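Local coordinates for phosphomethylpyrimidine kinase (Pyrococcus furiosus, PDB 2PB9), which probably joins pyrimidine and thiazole precursors into thiamine phosphate and phosphorylates hydroxymethylpyrimidine, with this chain being its C-terminal ThiN domain, at residues S120-R125 with E144-R149; D155-L160 with L170-N175; V31-V36 with A95-Y100; R45-V50 with H77-V82. All blocks are in the same frame, centred on the assembly; numbering follows the deposited sequence.

Contact 1: S120-R125 with E144-R149; sequences SFYDRR and ETAIKR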
# COMPACT_ATOMS: atom_id res chain seq x y z
N SER A 120 6.06 -7.91 20.64
CA SER A 120 6.11 -8.61 19.37
C SER A 120 5.26 -7.81 18.39
O SER A 120 4.78 -6.72 18.72
CB SER A 120 5.58 -10.03 19.52
OG SER A 120 5.93 -10.82 18.40
N PHE A 121 5.07 -8.34 17.19
CA PHE A 121 4.29 -7.61 16.20
C PHE A 121 3.85 -8.56 15.12
O PHE A 121 4.20 -9.74 15.13
CB PHE A 121 5.15 -6.51 15.55
CG PHE A 121 6.31 -7.04 14.74
CD1 PHE A 121 6.11 -7.50 13.43
CD2 PHE A 121 7.59 -7.14 15.29
CE1 PHE A 121 7.16 -8.06 12.69
CE2 PHE A 121 8.65 -7.70 14.56
CZ PHE A 121 8.44 -8.16 13.25
N TYR A 122 3.08 -8.03 14.18
CA TYR A 122 2.62 -8.79 13.04
C TYR A 122 2.49 -7.83 11.87
O TYR A 122 2.22 -6.64 12.07
CB TYR A 122 1.30 -9.49 13.34
CG TYR A 122 0.09 -8.60 13.54
CD1 TYR A 122 -0.47 -7.91 12.47
CD2 TYR A 122 -0.55 -8.53 14.77
CE1 TYR A 122 -1.64 -7.18 12.62
CE2 TYR A 122 -1.74 -7.81 14.93
CZ TYR A 122 -2.28 -7.14 13.85
OH TYR A 122 -3.47 -6.47 13.96
N ASP A 123 2.73 -8.33 10.67
CA ASP A 123 2.65 -7.51 9.47
C ASP A 123 1.63 -8.13 8.54
O ASP A 123 1.78 -9.27 8.12
CB ASP A 123 4.02 -7.43 8.80
CG ASP A 123 4.02 -6.59 7.54
OD1 ASP A 123 3.11 -5.75 7.36
OD2 ASP A 123 4.94 -6.77 6.71
N ARG A 124 0.58 -7.37 8.24
CA ARG A 124 -0.48 -7.84 7.37
C ARG A 124 0.01 -8.16 5.96
O ARG A 124 -0.67 -8.87 5.20
CB ARG A 124 -1.60 -6.79 7.31
CG ARG A 124 -2.38 -6.67 8.61
CD ARG A 124 -3.23 -5.41 8.68
NE ARG A 124 -4.08 -5.44 9.88
CZ ARG A 124 -4.74 -4.40 10.38
NH1 ARG A 124 -4.67 -3.20 9.79
NH2 ARG A 124 -5.46 -4.56 11.48
N ARG A 125 1.18 -7.65 5.60
CA ARG A 125 1.72 -7.92 4.28
C ARG A 125 2.16 -9.37 4.19
O ARG A 125 2.27 -9.93 3.09
CB ARG A 125 2.90 -6.99 3.97
CG ARG A 125 2.48 -5.68 3.33
CD ARG A 125 3.69 -4.83 3.00
NE ARG A 125 4.53 -4.66 4.18
CZ ARG A 125 5.60 -3.87 4.25
NH1 ARG A 125 5.99 -3.16 3.20
NH2 ARG A 125 6.27 -3.79 5.40
N GLU A 144 -1.91 -14.21 16.94
CA GLU A 144 -1.20 -15.48 16.97
C GLU A 144 0.18 -15.34 16.34
O GLU A 144 1.18 -15.80 16.89
CB GLU A 144 -1.98 -16.54 16.21
CG GLU A 144 -3.35 -16.81 16.76
CD GLU A 144 -4.15 -17.70 15.84
OE1 GLU A 144 -3.62 -18.77 15.46
OE2 GLU A 144 -5.29 -17.33 15.50
N THR A 145 0.22 -14.71 15.18
CA THR A 145 1.48 -14.50 14.48
C THR A 145 2.45 -13.84 15.44
O THR A 145 3.55 -14.32 15.64
CB THR A 145 1.26 -13.61 13.24
OG1 THR A 145 0.51 -14.34 12.27
CG2 THR A 145 2.57 -13.16 12.64
N ALA A 146 2.00 -12.75 16.05
CA ALA A 146 2.81 -11.99 17.01
C ALA A 146 3.21 -12.81 18.24
O ALA A 146 4.35 -12.73 18.71
CB ALA A 146 2.05 -10.76 17.44
N ILE A 147 2.26 -13.58 18.76
CA ILE A 147 2.49 -14.42 19.93
C ILE A 147 3.46 -15.56 19.65
O ILE A 147 4.31 -15.88 20.48
CB ILE A 147 1.13 -14.97 20.47
CG1 ILE A 147 0.45 -13.89 21.34
CG2 ILE A 147 1.34 -16.25 21.27
CD1 ILE A 147 -0.90 -14.29 21.93
N LYS A 148 3.33 -16.17 18.48
CA LYS A 148 4.20 -17.27 18.10
C LYS A 148 5.56 -16.78 17.63
O LYS A 148 6.52 -17.54 17.59
CB LYS A 148 3.54 -18.11 17.01
CG LYS A 148 2.30 -18.84 17.48
CD LYS A 148 1.71 -19.67 16.36
CE LYS A 148 0.52 -20.49 16.83
NZ LYS A 148 -0.04 -21.28 15.70
N ARG A 149 5.63 -15.50 17.27
CA ARG A 149 6.86 -14.85 16.81
C ARG A 149 7.98 -15.04 17.86
O ARG A 149 9.00 -15.66 17.58
CB ARG A 149 6.58 -13.36 16.57
CG ARG A 149 7.78 -12.49 16.23
CD ARG A 149 7.81 -12.11 14.75
NE ARG A 149 6.51 -11.66 14.26
CZ ARG A 149 6.25 -11.32 13.00
NH1 ARG A 149 7.20 -11.37 12.08
NH2 ARG A 149 5.02 -10.95 12.66
O HOH W 1 3.35 -11.10 10.57
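The end of strand 118-121 and the chain just beyond it pass against the last turns of helix 138-149, closest where the CA atoms of F121 and A146 stand 4.7 Å apart. That approach suits the small methyl of A146, whose own CA-H points at F121 O, 3.2 Å from A146 CA. Before this point S120 turns OG anti to its backbone N and donates to A146 O in the carbonyl plane, on a lone pair. R149 reaches back from the helix end, its chain bent at chi2 and chi3, and two weak, bent hydrogen bonds lead from NH2 and NE to F121 O, NH2 being 2.9 Å away. The same guanidinium lies over one face of the F121 ring, the planes 33° apart, with CE1 3.3 Å above the guanidinium plane and offset toward its rim. A water accepts from R149 NH2 and from D123 N, bridging the arginine to the backbone at D123. Y122 lays CB against T145 CG2 and brings its ring edge to A146 CB. The contact thus sits within a beta-alpha-beta crossover: the helix links strand 118-121 to its parallel neighbour 154-159, where I157 packs on both Y122 and A146.

Contact 2: D155-L160 with L170-N175; sequences DIIYHL and LVFGRN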
# COMPACT_ATOMS: atom_id res chain seq x y z
N ASP A 155 3.77 -8.42 26.04
CA ASP A 155 2.86 -7.50 26.71
C ASP A 155 2.39 -6.47 25.69
O ASP A 155 1.30 -5.91 25.81
CB ASP A 155 3.58 -6.78 27.84
CG ASP A 155 4.06 -7.72 28.91
OD1 ASP A 155 3.26 -8.01 29.83
OD2 ASP A 155 5.22 -8.19 28.82
N ILE A 156 3.25 -6.22 24.70
CA ILE A 156 2.96 -5.26 23.64
C ILE A 156 3.01 -5.91 22.27
O ILE A 156 3.97 -6.59 21.91
CB ILE A 156 3.98 -4.11 23.61
CG1 ILE A 156 4.14 -3.50 24.99
CG2 ILE A 156 3.54 -3.05 22.60
CD1 ILE A 156 5.00 -4.34 25.90
N ILE A 157 1.96 -5.68 21.51
CA ILE A 157 1.87 -6.19 20.15
C ILE A 157 1.43 -5.00 19.32
O ILE A 157 0.52 -4.27 19.69
CB ILE A 157 0.83 -7.34 20.05
CG1 ILE A 157 1.28 -8.53 20.91
CG2 ILE A 157 0.67 -7.76 18.58
CD1 ILE A 157 0.32 -9.70 20.92
N TYR A 158 2.12 -4.77 18.21
CA TYR A 158 1.75 -3.64 17.36
C TYR A 158 1.85 -4.10 15.93
O TYR A 158 2.24 -5.23 15.66
CB TYR A 158 2.70 -2.46 17.60
CG TYR A 158 4.09 -2.69 17.08
CD1 TYR A 158 4.44 -2.30 15.78
CD2 TYR A 158 5.05 -3.35 17.86
CE1 TYR A 158 5.71 -2.56 15.27
CE2 TYR A 158 6.33 -3.61 17.35
CZ TYR A 158 6.65 -3.21 16.06
OH TYR A 158 7.90 -3.47 15.54
N HIS A 159 1.46 -3.22 15.01
CA HIS A 159 1.54 -3.53 13.60
C HIS A 159 1.53 -2.21 12.86
O HIS A 159 0.85 -1.27 13.27
CB HIS A 159 0.36 -4.40 13.14
CG HIS A 159 -0.95 -3.67 13.10
ND1 HIS A 159 -1.36 -2.94 12.01
CD2 HIS A 159 -1.95 -3.59 14.01
CE1 HIS A 159 -2.56 -2.44 12.24
NE2 HIS A 159 -2.94 -2.82 13.45
N LEU A 160 2.30 -2.13 11.78
CA LEU A 160 2.36 -0.92 10.96
C LEU A 160 1.10 -0.84 10.10
O LEU A 160 0.35 -1.81 9.98
CB LEU A 160 3.60 -0.95 10.06
CG LEU A 160 4.96 -1.04 10.73
CD1 LEU A 160 6.04 -1.07 9.67
CD2 LEU A 160 5.15 0.14 11.65
N LEU A 170 -0.93 -2.37 20.66
CA LEU A 170 -1.79 -3.00 21.64
C LEU A 170 -0.93 -3.37 22.86
O LEU A 170 0.19 -3.86 22.72
CB LEU A 170 -2.44 -4.26 21.06
CG LEU A 170 -3.04 -4.09 19.66
CD1 LEU A 170 -3.59 -5.42 19.18
CD2 LEU A 170 -4.14 -3.06 19.67
N VAL A 171 -1.46 -3.09 24.04
CA VAL A 171 -0.76 -3.42 25.27
C VAL A 171 -1.74 -4.18 26.14
O VAL A 171 -2.86 -3.73 26.36
CB VAL A 171 -0.26 -2.15 26.00
CG1 VAL A 171 -1.20 -1.00 25.75
CG2 VAL A 171 -0.13 -2.42 27.49
N PHE A 172 -1.28 -5.33 26.66
CA PHE A 172 -2.12 -6.23 27.43
C PHE A 172 -1.69 -6.25 28.89
O PHE A 172 -0.56 -6.01 29.26
CB PHE A 172 -2.08 -7.64 26.85
CG PHE A 172 -2.35 -7.69 25.38
CD1 PHE A 172 -1.42 -7.20 24.48
CD2 PHE A 172 -3.53 -8.22 24.90
CE1 PHE A 172 -1.66 -7.25 23.12
CE2 PHE A 172 -3.78 -8.27 23.54
CZ PHE A 172 -2.85 -7.78 22.65
N GLY A 173 -2.69 -6.62 29.71
CA GLY A 173 -2.51 -6.75 31.14
C GLY A 173 -3.51 -7.77 31.63
O GLY A 173 -4.46 -8.11 30.92
N ARG A 174 -3.33 -8.26 32.85
CA ARG A 174 -4.25 -9.24 33.38
C ARG A 174 -5.52 -8.58 33.89
O ARG A 174 -6.55 -9.23 34.05
CB ARG A 174 -3.56 -10.04 34.49
CG ARG A 174 -2.28 -10.68 34.01
CD ARG A 174 -1.66 -11.52 35.10
NE ARG A 174 -1.45 -10.76 36.32
CZ ARG A 174 -1.14 -11.31 37.49
NH1 ARG A 174 -1.01 -12.63 37.58
NH2 ARG A 174 -0.97 -10.55 38.57
N ASN A 175 -5.45 -7.27 34.14
CA ASN A 175 -6.60 -6.50 34.59
C ASN A 175 -6.34 -5.06 34.16
O ASN A 175 -5.22 -4.71 33.79
CB ASN A 175 -6.76 -6.59 36.11
CG ASN A 175 -5.53 -6.09 36.86
OD1 ASN A 175 -5.19 -4.91 36.81
ND2 ASN A 175 -4.86 -6.99 37.56
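D155 O is among the best-held polar atoms, as is L170 O: one N-H and one CA-H grip each. F172 N donates to D155 O over 2.8 Å in a nearly straight bond, 166° at the hydrogen and almost along the C=O axis, while V171 CA brings its hydrogen in beside it. The ring of F172 turns its edge to the same oxygen, CD1 standing 3.3 Å from D155 O. This is one end of a beta hairpin, strands 154-159 and 168-173, whose paired parts run antiparallel at 161°. I157 and L170 form a hydrogen-bonded pair, each N donating to the other's O; I156 and V171 are the non-hydrogen-bonded pair next to it. Beta-branched and leucine side chains suit a strand buried on both faces. V171 points to the face lined by helix 176-185, where it meets K182 and I183, while L170 lies on the other, against N97. With CG anti to its carbonyl carbon, F172 swings its ring obliquely to I157, CE1 resting 3.8 Å from I157 CD1, and stacks with Y85 of helix 77-86. An alanine here removes the ring that meets I157 CD1 and stacks on Y85, and would probably loosen the seat of that helix on the sheet. D155 itself directs OD1 to R153, a salt bridge just outside the hairpin pair. At the far end H159 ND1 donates to L160 O over 2.9 Å, approaching from above the carbonyl plane.

Contact 3: V31-V36 with A95-Y100; sequences VGTNFV and AINIRY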
# COMPACT_ATOMS: atom_id res chain seq x y z
N VAL A 31 -9.03 6.68 15.22
CA VAL A 31 -10.20 5.82 15.32
C VAL A 31 -10.69 5.74 16.77
O VAL A 31 -11.77 5.20 17.05
CB VAL A 31 -9.89 4.40 14.78
CG1 VAL A 31 -9.34 4.51 13.38
CG2 VAL A 31 -8.89 3.68 15.68
N GLY A 32 -9.89 6.29 17.68
CA GLY A 32 -10.26 6.29 19.09
C GLY A 32 -9.62 5.16 19.88
O GLY A 32 -9.18 4.15 19.32
N THR A 33 -9.54 5.34 21.19
CA THR A 33 -8.97 4.31 22.03
C THR A 33 -10.07 3.60 22.82
O THR A 33 -10.98 4.22 23.37
CB THR A 33 -7.92 4.90 23.01
OG1 THR A 33 -6.73 5.22 22.29
CG2 THR A 33 -7.59 3.90 24.13
N ASN A 34 -9.98 2.27 22.83
CA ASN A 34 -10.91 1.47 23.58
C ASN A 34 -10.09 0.69 24.61
O ASN A 34 -8.97 0.25 24.33
CB ASN A 34 -11.69 0.53 22.66
CG ASN A 34 -13.10 0.27 23.17
OD1 ASN A 34 -13.99 -0.09 22.39
ND2 ASN A 34 -13.32 0.46 24.46
N PHE A 35 -10.64 0.56 25.81
CA PHE A 35 -9.98 -0.12 26.91
C PHE A 35 -10.94 -1.24 27.30
O PHE A 35 -12.11 -0.98 27.62
CB PHE A 35 -9.78 0.90 28.03
CG PHE A 35 -8.81 0.48 29.10
CD1 PHE A 35 -8.46 1.38 30.11
CD2 PHE A 35 -8.28 -0.81 29.13
CE1 PHE A 35 -7.59 1.00 31.14
CE2 PHE A 35 -7.41 -1.20 30.16
CZ PHE A 35 -7.07 -0.29 31.16
N VAL A 36 -10.48 -2.49 27.25
CA VAL A 36 -11.36 -3.60 27.58
C VAL A 36 -10.92 -4.50 28.71
O VAL A 36 -9.76 -4.53 29.11
CB VAL A 36 -11.62 -4.52 26.35
CG1 VAL A 36 -12.19 -3.71 25.22
CG2 VAL A 36 -10.34 -5.24 25.93
N ALA A 95 -6.81 -5.05 27.93
CA ALA A 95 -5.95 -4.54 26.88
C ALA A 95 -6.38 -3.12 26.54
O ALA A 95 -7.41 -2.65 27.03
CB ALA A 95 -6.05 -5.43 25.63
N ILE A 96 -5.59 -2.45 25.71
CA ILE A 96 -5.90 -1.10 25.28
C ILE A 96 -5.13 -0.78 24.00
O ILE A 96 -3.98 -1.20 23.84
CB ILE A 96 -5.54 -0.05 26.36
CG1 ILE A 96 -6.03 1.33 25.93
CG2 ILE A 96 -4.04 0.00 26.58
CD1 ILE A 96 -5.86 2.37 27.00
N ASN A 97 -5.77 -0.08 23.07
CA ASN A 97 -5.06 0.25 21.86
C ASN A 97 -4.73 1.74 21.83
O ASN A 97 -5.59 2.59 22.08
CB ASN A 97 -5.85 -0.15 20.60
CG ASN A 97 -7.15 0.63 20.43
OD1 ASN A 97 -8.17 0.29 21.04
ND2 ASN A 97 -7.12 1.67 19.61
N ILE A 98 -3.46 2.04 21.56
CA ILE A 98 -3.03 3.41 21.49
C ILE A 98 -2.37 3.69 20.16
O ILE A 98 -2.00 2.77 19.43
CB ILE A 98 -2.05 3.74 22.62
CG1 ILE A 98 -0.87 2.77 22.59
CG2 ILE A 98 -2.76 3.65 23.95
CD1 ILE A 98 0.21 3.09 23.62
N ARG A 99 -2.24 4.97 19.86
CA ARG A 99 -1.64 5.46 18.62
C ARG A 99 -0.23 4.93 18.39
O ARG A 99 0.52 4.69 19.34
CB ARG A 99 -1.61 6.99 18.67
CG ARG A 99 -1.39 7.66 17.33
CD ARG A 99 -1.64 9.13 17.45
NE ARG A 99 -0.64 9.77 18.30
CZ ARG A 99 0.59 10.10 17.89
NH1 ARG A 99 0.97 9.86 16.64
NH2 ARG A 99 1.43 10.67 18.74
N TYR A 100 0.13 4.74 17.12
CA TYR A 100 1.47 4.28 16.76
C TYR A 100 2.24 5.43 16.09
O TYR A 100 1.66 6.27 15.40
CB TYR A 100 1.41 3.10 15.77
CG TYR A 100 2.78 2.71 15.20
CD1 TYR A 100 3.58 1.76 15.83
CD2 TYR A 100 3.30 3.37 14.08
CE1 TYR A 100 4.88 1.48 15.37
CE2 TYR A 100 4.59 3.11 13.62
CZ TYR A 100 5.37 2.16 14.27
OH TYR A 100 6.68 1.93 13.84
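Strands 35-38 and 94-98 are antiparallel neighbours in the middle of the seven-stranded mixed sheet, and this contact covers their pairing together with the extended chain leading into the first of them. V36 and A95 are a hydrogen-bonded pair, V36 N donating to A95 O over 3.1 Å and A95 N to V36 O; F35 and I96 form the non-hydrogen-bonded pair beside it. Farther back the backbone pairing thins to one weak bond, N97 N to N34 O, and the N97 side chain adds two more. Its CG stands between its own backbone N and carbonyl carbon (chi1 65°), which turns the amide across to residues 32-34. ND2 donates to G32 O over 3.2 Å, in the carbonyl plane and on a lone pair, while OD1 accepts from N34 N, 3.2 Å away and above the plane of the OD1 carbonyl. T33 OG1 adds a bond of 2.9 Å to N97 O. A leucine in place of N97 has no amide to make either bond and would probably leave residues 32-34 less firmly tied to the sheet. G32 suits its place because its backbone angles (phi 97°) would jam a side chain against the preceding carbonyl. I96 CG1 meets T33 CG2 at 3.5 Å, and I96 CD1 lies over one face of the F35 ring. F35 and I96 face helices 5-21 and 176-185, whereas V36 and A95 face the side of helix 77-86. Helices on both faces of a central sheet make a three-layer alpha-beta-alpha sandwich, consistent with the AraD-like clan of ThiN.

Contact 4: R45-V50 with H77-V82; sequences RSTKDV and HLARAV. With PO4 (phosphate ion), chain C.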
# COMPACT_ATOMS: atom_id res chain seq x y z
N ARG A 45 -16.60 -16.25 25.47
CA ARG A 45 -16.79 -16.87 24.17
C ARG A 45 -17.03 -15.86 23.04
O ARG A 45 -16.94 -16.19 21.86
CB ARG A 45 -17.95 -17.88 24.26
CG ARG A 45 -18.22 -18.71 22.99
CD ARG A 45 -16.99 -19.48 22.51
NE ARG A 45 -16.02 -19.64 23.60
CZ ARG A 45 -14.91 -20.37 23.53
NH1 ARG A 45 -14.60 -21.04 22.43
NH2 ARG A 45 -14.11 -20.42 24.58
N SER A 46 -17.33 -14.61 23.38
CA SER A 46 -17.55 -13.61 22.35
C SER A 46 -17.26 -12.21 22.87
O SER A 46 -17.08 -12.02 24.07
CB SER A 46 -18.99 -13.69 21.83
OG SER A 46 -19.91 -13.37 22.85
N THR A 47 -17.22 -11.24 21.96
CA THR A 47 -16.97 -9.86 22.34
C THR A 47 -18.08 -9.37 23.28
O THR A 47 -17.95 -8.35 23.96
CB THR A 47 -16.94 -8.94 21.12
OG1 THR A 47 -18.27 -8.75 20.63
CG2 THR A 47 -16.06 -9.54 20.02
N LYS A 48 -19.17 -10.12 23.31
CA LYS A 48 -20.30 -9.80 24.17
C LYS A 48 -19.92 -10.07 25.61
O LYS A 48 -20.52 -9.51 26.53
CB LYS A 48 -21.49 -10.67 23.81
CG LYS A 48 -22.67 -9.93 23.22
CD LYS A 48 -22.38 -9.40 21.83
CE LYS A 48 -23.69 -9.05 21.12
NZ LYS A 48 -24.54 -8.13 21.95
N ASP A 49 -18.92 -10.92 25.80
CA ASP A 49 -18.45 -11.30 27.13
C ASP A 49 -17.28 -10.43 27.57
O ASP A 49 -16.61 -10.71 28.57
CB ASP A 49 -18.01 -12.77 27.13
CG ASP A 49 -19.09 -13.68 26.60
OD1 ASP A 49 -20.22 -13.57 27.10
OD2 ASP A 49 -18.81 -14.50 25.69
N VAL A 50 -17.05 -9.37 26.82
CA VAL A 50 -15.97 -8.45 27.11
C VAL A 50 -16.52 -7.05 27.30
O VAL A 50 -17.36 -6.60 26.52
CB VAL A 50 -14.93 -8.46 25.97
CG1 VAL A 50 -13.71 -7.63 26.37
CG2 VAL A 50 -14.51 -9.89 25.65
N HIS A 77 -13.30 -4.81 17.95
CA HIS A 77 -11.97 -5.15 17.47
C HIS A 77 -10.95 -5.49 18.55
O HIS A 77 -10.18 -6.45 18.40
CB HIS A 77 -11.46 -4.00 16.60
CG HIS A 77 -12.24 -3.84 15.33
ND1 HIS A 77 -12.19 -2.69 14.56
CD2 HIS A 77 -13.06 -4.69 14.67
CE1 HIS A 77 -12.93 -2.86 13.48
NE2 HIS A 77 -13.47 -4.06 13.52
N LEU A 78 -10.93 -4.73 19.63
CA LEU A 78 -9.99 -5.00 20.70
C LEU A 78 -10.43 -6.25 21.46
O LEU A 78 -9.59 -6.99 21.98
CB LEU A 78 -9.91 -3.80 21.64
CG LEU A 78 -8.64 -3.76 22.50
CD1 LEU A 78 -7.43 -3.62 21.59
CD2 LEU A 78 -8.68 -2.60 23.48
N ALA A 79 -11.74 -6.49 21.53
CA ALA A 79 -12.25 -7.65 22.25
C ALA A 79 -11.78 -8.94 21.60
O ALA A 79 -11.40 -9.89 22.28
CB ALA A 79 -13.77 -7.62 22.31
N ARG A 80 -11.83 -8.97 20.27
CA ARG A 80 -11.38 -10.14 19.53
C ARG A 80 -9.90 -10.35 19.78
O ARG A 80 -9.44 -11.47 19.92
CB ARG A 80 -11.63 -9.95 18.03
CG ARG A 80 -13.03 -10.37 17.55
CD ARG A 80 -13.82 -9.21 16.94
NE ARG A 80 -13.18 -8.64 15.75
CZ ARG A 80 -13.60 -8.83 14.50
NH1 ARG A 80 -14.68 -9.56 14.26
NH2 ARG A 80 -12.92 -8.28 13.49
N ALA A 81 -9.16 -9.25 19.85
CA ALA A 81 -7.72 -9.32 20.10
C ALA A 81 -7.42 -9.93 21.47
O ALA A 81 -6.64 -10.88 21.57
CB ALA A 81 -7.13 -7.92 20.01
N VAL A 82 -8.05 -9.37 22.51
CA VAL A 82 -7.83 -9.86 23.86
C VAL A 82 -8.36 -11.27 24.00
O VAL A 82 -7.77 -12.11 24.68
CB VAL A 82 -8.49 -8.93 24.93
CG1 VAL A 82 -9.91 -9.36 25.24
CG2 VAL A 82 -7.68 -8.95 26.20
P PO4 C . -13.26 -1.21 19.09
O1 PO4 C . -12.07 -0.55 18.51
O2 PO4 C . -14.03 -0.22 19.90
O3 PO4 C . -14.13 -1.71 17.97
O4 PO4 C . -12.83 -2.35 19.95
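T47 and R80 lie side by side and point the same way, T47 CG2 resting 3.8 Å from R80 CD, so the threonine touches the aliphatic part of the bent arginine. Next to them the small methyl of A79 points toward the short 3-10 turn, with T47 CB 3.6 Å from A79 CB. V50, its CG1 anti to the backbone N, brings CB to 3.9 Å from A79 CB and extends CG1 toward V82 CG1. No hydrogen bond crosses, and the turn is braced from within: D49 OD2 accepts from R45 N, S46 N and S46 OG, each donor approaching from above the carboxylate plane. At the start of the helix a phosphate ion takes two straight bonds, H77 N to its O3 over 3.2 Å and L78 N to its O4 over 3.1 Å. S75 OG and R56 NE also bind it, and the amide N-H groups of the helix N terminus would favour its negative charge. The ion probably comes from the crystallisation liquor, though it may mark a phosphate pocket. Helix 77-86 is thus wedged between this turn and helix 138-149, where I139 meets R80 and A81, while V50, L78 and V82 rest on strand 35-38.

How the contacts relate
From the N terminus, residues 31-36 open the longest loop, which contact 3 closes at 95-100 by joining two central strands. Contact 4 is nested inside it, fixing the turn before strand 50-53 to helix 77-86. Contacts 1 and 2 then follow in series, and none cross: contact 1 closes the crossover from strand 118-121 through helix 138-149, and contact 2 closes the hairpin behind it. The sheet carries the connections from strand to strand through probable backbone hydrogen bonds, V171 O with I96 N between contacts 2 and 3, and S120 N with I156 O between contacts 1 and 2. L78 of contact 4 packs on both L170 and I96, seating its helix across two of the strands.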